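Local coordinates for protein transketolase (Campylobacter jejuni, PDB 3L84) that is a member of the transketolase family that forms a two-chain assembly, each chain with two thiamine diphosphate-binding-type domains and a transketolase C-terminal domain, at residues A[328-333]-A[478-483]; A[467-472]-A[487-492]. All coordinates share one frame; numbering follows the deposited sequence.

Contact 1. Residues A[328-333]-A[478-483]; sequences IAYPDF and ENVKAW
Val480, on helix 476-488 of the pyrimidine-binding domain, pushes its two methyls into the loop 328-333, which crosses the outer side of this alpha/beta domain without regular structure. CG1, anti to the backbone N (chi1 163°), meets Tyr330 at the root of its ring, 3.6 Å from both Tyr330 CB and CG and obliquely to the ring plane. CG2 also stays close to Tyr330 CB and adds two partners: it lies 3.7 Å from the carbonyl O of Pro331 and reaches the edge of the Phe333 ring, near its plane, 4.0 Å from Phe333 CD2. Phe333 in turn carries Pro331 CB over one face, and Tyr330 has Ile328 CG2 over one of its faces, so the loop packs its own side chains against each other. Tyr330 CG stands beside its backbone N (chi1 -70°); the side chain crosses that of Trp483 at about a right angle and also touches Gln484 and Leu487. No hydrogen bond joins the two segments; the contact is apolar packing. Trp483 offers only the root of its side chain, its indole leading away to stack on Phe495 and meet Phe436. Tyr330 CE1 stops 4.0 Å from Trp483 CB.

Contact 2. Residues A[467-472]-A[487-492]; sequences NFLTFR and LNADIP
The Phe468 ring carries the Pro492 ring over one face: Pro492 CG sits 4.0 Å from the ring centroid in a CH-pi contact, 18° off the normal and shifted toward the CE1 side of the rim. Phe462 meets the same phenyl edge-to-face, and the Phe437 ring meets it with inclined planes. Beside this CH-pi contact, Leu469 N donates to Pro492 O over 3.1 Å, nearly straight at 166° and in the carbonyl plane; the same oxygen receives a CA-H contact from Phe468. Ile491 holds CG1 between its backbone N and carbonyl carbon (chi1 50°). With chi2 extended, CD1 reaches Leu469 CG at 3.8 Å, the side chains crossing at about a right angle, while CG2 lies against Asn467 CB at the same distance. Asn467 O is pressed by Pro492 CD at 3.2 Å and is buried without a hydrogen-bonding partner; its amide ND2 instead bonds Ala429 O. Leu469 CD1 touches Ala489 CB. The contact closes a beta-alpha-beta crossover: strand 469-471, outermost in the parallel sheet within this chain, pairs with strand 493-496 just beyond Pro492, with helix 458-464 packed on Thr470, helix 562-566 on Leu469 and Phe605 of the second subunit against Asn467.

Overall arrangement
Contacts 1 and 2 have centres about 15 Å apart and share helix 476-488. Contact 1 uses its first half; segment 487-492 begins near its end, but the touching residues, Ala489, Ile491 and Pro492, lie in the turn leading to strand 493-496. Along the chain the segments alternate: 328-333, then 467-472, 478-483 and 487-492. Strand 469-471, helix 476-488 and strand 493-496 form one beta-alpha-beta unit of the six-stranded parallel sheet, while the loop 328-333 arrives from far earlier in sequence. The two contacts meet directly, Ala482 CB packing on Phe471 CD1 at 3.5 Å. The helix thus has contact 1's loop on one stretch of its surface and strand 469-471 packed through Phe471 against Ala482.

Contact 1. Residues A[328-333]-A[478-483]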
loop_
_atom_site.group_PDB
_atom_site.type_symbol
_atom_site.label_atom_id
_atom_site.label_comp_id
_atom_site.label_asym_id
_atom_site.label_seq_id
_atom_site.Cartn_x
_atom_site.Cartn_y
_atom_site.Cartn_z
ATOM N N ILE A 328 -10.564 33.853 0.548
ATOM C CA ILE A 328 -10.475 33.206 -0.758
ATOM C C ILE A 328 -11.847 33.200 -1.431
ATOM O O ILE A 328 -12.805 32.745 -0.841
ATOM C CB ILE A 328 -9.917 31.788 -0.610
ATOM C CG1 ILE A 328 -8.507 31.826 -0.004
ATOM C CG2 ILE A 328 -9.936 31.065 -1.959
ATOM C CD1 ILE A 328 -7.949 30.455 0.327
ATOM N N ALA A 329 -11.931 33.719 -2.649
ATOM C CA ALA A 329 -13.167 33.651 -3.431
ATOM C C ALA A 329 -13.055 32.437 -4.334
ATOM O O ALA A 329 -12.274 32.402 -5.325
ATOM C CB ALA A 329 -13.361 34.935 -4.246
ATOM N N TYR A 330 -13.830 31.437 -3.995
ATOM C CA TYR A 330 -13.836 30.180 -4.764
ATOM C C TYR A 330 -14.698 30.323 -5.981
ATOM O O TYR A 330 -15.498 31.266 -6.075
ATOM C CB TYR A 330 -14.423 29.068 -3.916
ATOM C CG TYR A 330 -13.546 28.631 -2.772
ATOM C CD1 TYR A 330 -12.744 27.520 -2.886
ATOM C CD2 TYR A 330 -13.540 29.306 -1.563
ATOM C CE1 TYR A 330 -11.963 27.084 -1.833
ATOM C CE2 TYR A 330 -12.744 28.874 -0.514
ATOM C CZ TYR A 330 -11.960 27.766 -0.663
ATOM O OH TYR A 330 -11.161 27.297 0.378
ATOM N N PRO A 331 -14.558 29.433 -6.975
ATOM C CA PRO A 331 -15.487 29.490 -8.123
ATOM C C PRO A 331 -16.914 29.225 -7.692
ATOM O O PRO A 331 -17.151 28.447 -6.747
ATOM C CB PRO A 331 -15.002 28.344 -9.044
ATOM C CG PRO A 331 -13.621 27.973 -8.498
ATOM C CD PRO A 331 -13.684 28.244 -7.042
ATOM N N ASP A 332 -17.825 29.820 -8.447
ATOM C CA ASP A 332 -19.252 29.669 -8.255
ATOM C C ASP A 332 -19.731 28.629 -9.255
ATOM O O ASP A 332 -19.895 28.895 -10.427
ATOM C CB ASP A 332 -19.971 30.982 -8.454
ATOM C CG ASP A 332 -21.458 30.874 -8.246
ATOM O OD1 ASP A 332 -21.961 29.772 -7.933
ATOM O OD2 ASP A 332 -22.174 31.899 -8.409
ATOM N N PHE A 333 -19.974 27.429 -8.756
ATOM C CA PHE A 333 -20.402 26.313 -9.584
ATOM C C PHE A 333 -21.894 26.058 -9.532
ATOM O O PHE A 333 -22.371 25.023 -10.048
ATOM C CB PHE A 333 -19.669 25.030 -9.172
ATOM C CG PHE A 333 -18.189 25.080 -9.375
ATOM C CD1 PHE A 333 -17.641 25.129 -10.632
ATOM C CD2 PHE A 333 -17.345 24.946 -8.294
ATOM C CE1 PHE A 333 -16.258 25.105 -10.794
ATOM C CE2 PHE A 333 -15.987 24.920 -8.462
ATOM C CZ PHE A 333 -15.457 24.967 -9.714
ATOM N N GLU A 478 -20.695 21.583 -3.510
ATOM C CA GLU A 478 -20.256 20.739 -2.412
ATOM C C GLU A 478 -18.722 20.657 -2.362
ATOM O O GLU A 478 -18.135 20.588 -1.292
ATOM C CB GLU A 478 -20.861 19.327 -2.481
ATOM C CG GLU A 478 -22.356 19.210 -2.238
ATOM C CD GLU A 478 -22.816 17.815 -1.922
ATOM O OE1 GLU A 478 -22.059 16.829 -2.116
ATOM O OE2 GLU A 478 -23.989 17.685 -1.489
ATOM N N ASN A 479 -18.082 20.612 -3.522
ATOM C CA ASN A 479 -16.630 20.522 -3.583
ATOM C C ASN A 479 -15.945 21.735 -2.938
ATOM O O ASN A 479 -14.949 21.608 -2.225
ATOM C CB ASN A 479 -16.212 20.312 -5.051
ATOM C CG ASN A 479 -14.779 19.887 -5.282
ATOM O OD1 ASN A 479 -13.910 19.725 -4.341
ATOM N ND2 ASN A 479 -14.502 19.635 -6.508
ATOM N N VAL A 480 -16.504 22.933 -3.181
ATOM C CA VAL A 480 -16.022 24.168 -2.575
ATOM C C VAL A 480 -16.248 24.122 -1.058
ATOM O O VAL A 480 -15.323 24.446 -0.281
ATOM C CB VAL A 480 -16.729 25.412 -3.174
ATOM C CG1 VAL A 480 -16.538 26.619 -2.264
ATOM C CG2 VAL A 480 -16.231 25.618 -4.564
ATOM N N LYS A 481 -17.461 23.779 -0.616
ATOM C CA LYS A 481 -17.752 23.757 0.815
ATOM C C LYS A 481 -16.838 22.754 1.538
ATOM O O LYS A 481 -16.403 23.012 2.671
ATOM C CB LYS A 481 -19.234 23.452 1.052
ATOM C CG LYS A 481 -20.149 24.571 0.610
ATOM C CD LYS A 481 -21.603 24.126 0.627
ATOM C CE LYS A 481 -22.601 25.209 0.257
ATOM N NZ LYS A 481 -23.969 24.567 0.121
ATOM N N ALA A 482 -16.521 21.646 0.864
ATOM C CA ALA A 482 -15.624 20.645 1.427
ATOM C C ALA A 482 -14.236 21.244 1.638
ATOM O O ALA A 482 -13.627 21.023 2.675
ATOM C CB ALA A 482 -15.515 19.429 0.505
ATOM N N TRP A 483 -13.703 21.977 0.656
ATOM C CA TRP A 483 -12.410 22.641 0.827
ATOM C C TRP A 483 -12.431 23.647 1.973
ATOM O O TRP A 483 -11.454 23.766 2.717
ATOM C CB TRP A 483 -11.975 23.301 -0.475
ATOM C CG TRP A 483 -11.162 22.370 -1.329
ATOM C CD1 TRP A 483 -11.561 21.698 -2.443
ATOM C CD2 TRP A 483 -9.798 21.986 -1.079
ATOM N NE1 TRP A 483 -10.504 20.950 -2.926
ATOM C CE2 TRP A 483 -9.428 21.093 -2.100
ATOM C CE3 TRP A 483 -8.877 22.285 -0.082
ATOM C CZ2 TRP A 483 -8.159 20.536 -2.179
ATOM C CZ3 TRP A 483 -7.615 21.727 -0.145
ATOM C CH2 TRP A 483 -7.257 20.853 -1.183
#

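Contact 2. Residues A[467-472]-A[487-492]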
loop_
_atom_site.group_PDB
_atom_site.type_symbol
_atom_site.label_atom_id
_atom_site.label_comp_id
_atom_site.label_asym_id
_atom_site.label_seq_id
_atom_site.Cartn_x
_atom_site.Cartn_y
_atom_site.Cartn_z
ATOM N N ASN A 467 -9.011 10.120 12.166
ATOM C CA ASN A 467 -8.378 11.411 11.910
ATOM C C ASN A 467 -8.257 11.751 10.419
ATOM O O ASN A 467 -7.262 12.299 9.991
ATOM C CB ASN A 467 -6.975 11.527 12.550
ATOM C CG ASN A 467 -6.980 11.528 14.036
ATOM O OD1 ASN A 467 -8.035 11.718 14.676
ATOM N ND2 ASN A 467 -5.799 11.401 14.620
ATOM N N PHE A 468 -9.280 11.414 9.662
ATOM C CA PHE A 468 -9.402 11.743 8.251
ATOM C C PHE A 468 -10.802 12.166 7.993
ATOM O O PHE A 468 -11.782 11.558 8.532
ATOM C CB PHE A 468 -9.140 10.539 7.334
ATOM C CG PHE A 468 -7.985 10.716 6.398
ATOM C CD1 PHE A 468 -6.761 10.295 6.780
ATOM C CD2 PHE A 468 -8.107 11.408 5.200
ATOM C CE1 PHE A 468 -5.715 10.445 6.015
ATOM C CE2 PHE A 468 -6.975 11.538 4.379
ATOM C CZ PHE A 468 -5.799 11.092 4.807
ATOM N N LEU A 469 -10.961 13.170 7.163
ATOM C CA LEU A 469 -12.260 13.467 6.563
ATOM C C LEU A 469 -12.269 12.941 5.135
ATOM O O LEU A 469 -11.308 13.171 4.414
ATOM C CB LEU A 469 -12.517 14.961 6.559
ATOM C CG LEU A 469 -12.562 15.610 7.933
ATOM C CD1 LEU A 469 -12.808 17.116 7.797
ATOM C CD2 LEU A 469 -13.641 14.975 8.831
ATOM N N THR A 470 -13.320 12.263 4.722
ATOM C CA THR A 470 -13.365 11.706 3.380
ATOM C C THR A 470 -14.537 12.396 2.683
ATOM O O THR A 470 -15.703 12.031 2.895
ATOM C CB THR A 470 -13.539 10.192 3.379
ATOM O OG1 THR A 470 -12.494 9.625 4.206
ATOM C CG2 THR A 470 -13.423 9.583 1.977
ATOM N N PHE A 471 -14.254 13.372 1.838
ATOM C CA PHE A 471 -15.291 14.117 1.124
ATOM C C PHE A 471 -15.569 13.497 -0.223
ATOM O O PHE A 471 -14.635 13.222 -0.980
ATOM C CB PHE A 471 -14.879 15.556 0.911
ATOM C CG PHE A 471 -14.783 16.355 2.163
ATOM C CD1 PHE A 471 -15.919 16.804 2.796
ATOM C CD2 PHE A 471 -13.553 16.641 2.724
ATOM C CE1 PHE A 471 -15.831 17.589 3.938
ATOM C CE2 PHE A 471 -13.488 17.420 3.873
ATOM C CZ PHE A 471 -14.631 17.867 4.449
ATOM N N ARG A 472 -16.834 13.271 -0.553
ATOM C CA ARG A 472 -17.230 12.742 -1.868
ATOM C C ARG A 472 -18.324 13.675 -2.416
ATOM O O ARG A 472 -19.520 13.380 -2.332
ATOM C CB ARG A 472 -17.655 11.301 -1.779
ATOM C CG ARG A 472 -17.949 10.651 -3.074
ATOM C CD ARG A 472 -18.091 9.115 -2.977
ATOM N NE ARG A 472 -18.314 8.498 -4.297
ATOM C CZ ARG A 472 -19.447 7.999 -4.757
ATOM N NH1 ARG A 472 -20.532 7.898 -4.023
ATOM N NH2 ARG A 472 -19.442 7.521 -5.986
ATOM N N LEU A 487 -9.691 23.165 4.957
ATOM C CA LEU A 487 -8.649 24.126 5.334
ATOM C C LEU A 487 -8.727 24.534 6.775
ATOM O O LEU A 487 -7.695 24.851 7.336
ATOM C CB LEU A 487 -8.681 25.351 4.418
ATOM C CG LEU A 487 -8.268 25.035 3.003
ATOM C CD1 LEU A 487 -8.645 26.205 2.108
ATOM C CD2 LEU A 487 -6.810 24.735 2.780
ATOM N N ASN A 488 -9.913 24.549 7.380
ATOM C CA ASN A 488 -10.120 24.930 8.771
ATOM C C ASN A 488 -10.002 23.761 9.736
ATOM O O ASN A 488 -9.896 23.940 10.952
ATOM C CB ASN A 488 -11.484 25.609 8.993
ATOM C CG ASN A 488 -11.531 27.080 8.548
ATOM O OD1 ASN A 488 -12.614 27.619 8.359
ATOM N ND2 ASN A 488 -10.395 27.721 8.459
ATOM N N ALA A 489 -10.003 22.535 9.218
ATOM C CA ALA A 489 -10.003 21.334 10.040
ATOM C C ALA A 489 -8.661 21.086 10.683
ATOM O O ALA A 489 -7.642 21.671 10.297
ATOM C CB ALA A 489 -10.376 20.099 9.203
ATOM N N ASP A 490 -8.656 20.252 11.711
ATOM C CA ASP A 490 -7.435 19.925 12.434
ATOM C C ASP A 490 -6.842 18.589 12.021
ATOM O O ASP A 490 -5.932 18.098 12.709
ATOM C CB ASP A 490 -7.652 20.011 13.961
ATOM C CG ASP A 490 -8.555 18.963 14.500
ATOM O OD1 ASP A 490 -9.214 18.217 13.753
ATOM O OD2 ASP A 490 -8.613 18.879 15.781
ATOM N N ILE A 491 -7.342 17.997 10.946
ATOM C CA ILE A 491 -6.942 16.664 10.487
ATOM C C ILE A 491 -6.873 16.707 8.973
ATOM O O ILE A 491 -7.473 17.605 8.349
ATOM C CB ILE A 491 -7.961 15.595 10.960
ATOM C CG1 ILE A 491 -9.424 15.966 10.641
ATOM C CG2 ILE A 491 -7.783 15.266 12.466
ATOM C CD1 ILE A 491 -10.423 14.850 10.953
ATOM N N PRO A 492 -6.173 15.765 8.336
ATOM C CA PRO A 492 -6.146 15.703 6.887
ATOM C C PRO A 492 -7.454 15.293 6.264
ATOM O O PRO A 492 -8.354 14.765 6.907
ATOM C CB PRO A 492 -5.100 14.651 6.600
ATOM C CG PRO A 492 -5.091 13.793 7.814
ATOM C CD PRO A 492 -5.355 14.710 8.954
#